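Local structure of AvmM (Streptomyces sp. NBRC 109436, 7FE6) at the interface of chains A and B. The protein catalyses macrocyclization in alchivemycin A biosynthesis, closing the large ring through dehydration followed by a Michael-type addition. Residues are numbered along the deposited sequence; one frame, centred on the assembly and turned at random. Chains: chain A/B, AvmM.

The interface of chains A and B. Residues chain A 194, 196; chain B 40, 80, 141-143.
A:Leu196, next to last in its chain, pushes its forked end between B:Phe80, B:Ala143 and B:Thr40, so the tail of one AvmM molecule is plugged into the strands of another. The two methyls divide the work unevenly. CD1 goes mainly to strand 135-144, 3.7 Å from CB of B:Ala143 and against the backbone near the carbonyl of B:Arg141, and it still touches the side of the B:Phe80 ring. CD2 is the methyl that comes nearest that ring: it sits above the plane but displaced outward past the CD1-CE1 side, with 3.9 Å between A:Leu196 CD2 and B:Phe80 CD1. It is therefore a methyl over the shoulder of the ring, and the two side chains run past each other in opposite directions. The leucine's chi1 of -60° sets CG opposite its carbonyl carbon and beside its backbone N, which turns both the N-H and the branch point towards B:Thr40.

B:Thr40, at the start of strand 40-49, serves both the apolar packing and the polar rim. Its side chain crosses that of A:Leu196 at about a right angle, with the methyl CG2 3.6 Å from A:Leu196 CG and also packed near the backbone carbonyl of A:Ser194. With chi1 at -63° the hydroxyl stands beside the threonine's own backbone N, where it meets the incoming tail. The amide N of A:Leu196 donates to B:Thr40 OG1 at 2.8 Å, in a nearly straight bond (171° at the hydrogen). A valine at B:Thr40 would probably leave that amide without its acceptor and set the tail backbone freer to shift, even if some of the methyl packing survived.

The site is a tail-in-groove contact between copies of one protein: leucine packing and a backbone-to-hydroxyl bond pin this stretch of the C-terminal segment against its neighbour's strands. It may contribute to assembly of AvmM, though the structure alone does not show that this pairing exists in solution.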
# COMPACT_ATOMS: atom_id res chain seq x y z
N SER A 194 0.24 13.51 20.47
CA SER A 194 1.03 14.52 21.14
C SER A 194 2.50 14.30 20.84
O SER A 194 2.94 13.19 20.53
CB SER A 194 0.78 14.46 22.65
OG SER A 194 -0.59 14.68 22.94
N LEU A 196 6.12 13.36 21.31
CA LEU A 196 6.85 12.47 22.19
C LEU A 196 8.07 13.16 22.79
O LEU A 196 8.62 12.66 23.78
CB LEU A 196 7.28 11.21 21.44
CG LEU A 196 6.13 10.38 20.86
CD1 LEU A 196 6.65 9.12 20.14
CD2 LEU A 196 5.13 10.05 21.95
N THR B 40 6.73 13.93 15.97
CA THR B 40 6.02 12.68 16.22
C THR B 40 4.98 12.45 15.13
O THR B 40 4.15 13.33 14.88
CB THR B 40 5.33 12.68 17.58
OG1 THR B 40 6.30 12.79 18.62
CG2 THR B 40 4.53 11.40 17.79
N PHE B 80 5.73 4.20 20.59
CA PHE B 80 4.55 3.77 21.33
C PHE B 80 3.61 3.06 20.38
O PHE B 80 3.54 3.38 19.18
CB PHE B 80 3.80 4.96 21.96
CG PHE B 80 4.48 5.56 23.14
CD1 PHE B 80 5.62 6.35 22.98
CD2 PHE B 80 3.94 5.42 24.41
CE1 PHE B 80 6.25 6.94 24.08
CE2 PHE B 80 4.55 6.03 25.53
CZ PHE B 80 5.71 6.78 25.36
N ARG B 141 3.05 5.26 17.21
CA ARG B 141 3.54 6.62 17.34
C ARG B 141 5.06 6.59 17.42
O ARG B 141 5.62 5.89 18.27
CB ARG B 141 2.96 7.31 18.56
CG ARG B 141 1.55 7.70 18.34
CD ARG B 141 0.84 8.00 19.64
NE ARG B 141 -0.52 8.42 19.36
CZ ARG B 141 -1.50 8.41 20.25
NH1 ARG B 141 -1.26 7.98 21.48
NH2 ARG B 141 -2.71 8.80 19.90
N LEU B 142 5.71 7.33 16.53
CA LEU B 142 7.15 7.24 16.34
C LEU B 142 7.74 8.63 16.26
O LEU B 142 7.16 9.55 15.67
CB LEU B 142 7.50 6.42 15.08
CG LEU B 142 8.95 6.31 14.61
CD1 LEU B 142 9.92 5.75 15.72
CD2 LEU B 142 9.01 5.48 13.32
N ALA B 143 8.88 8.80 16.92
CA ALA B 143 9.58 10.06 16.89
C ALA B 143 11.07 9.75 17.01
O ALA B 143 11.45 8.92 17.83
CB ALA B 143 9.09 10.99 18.01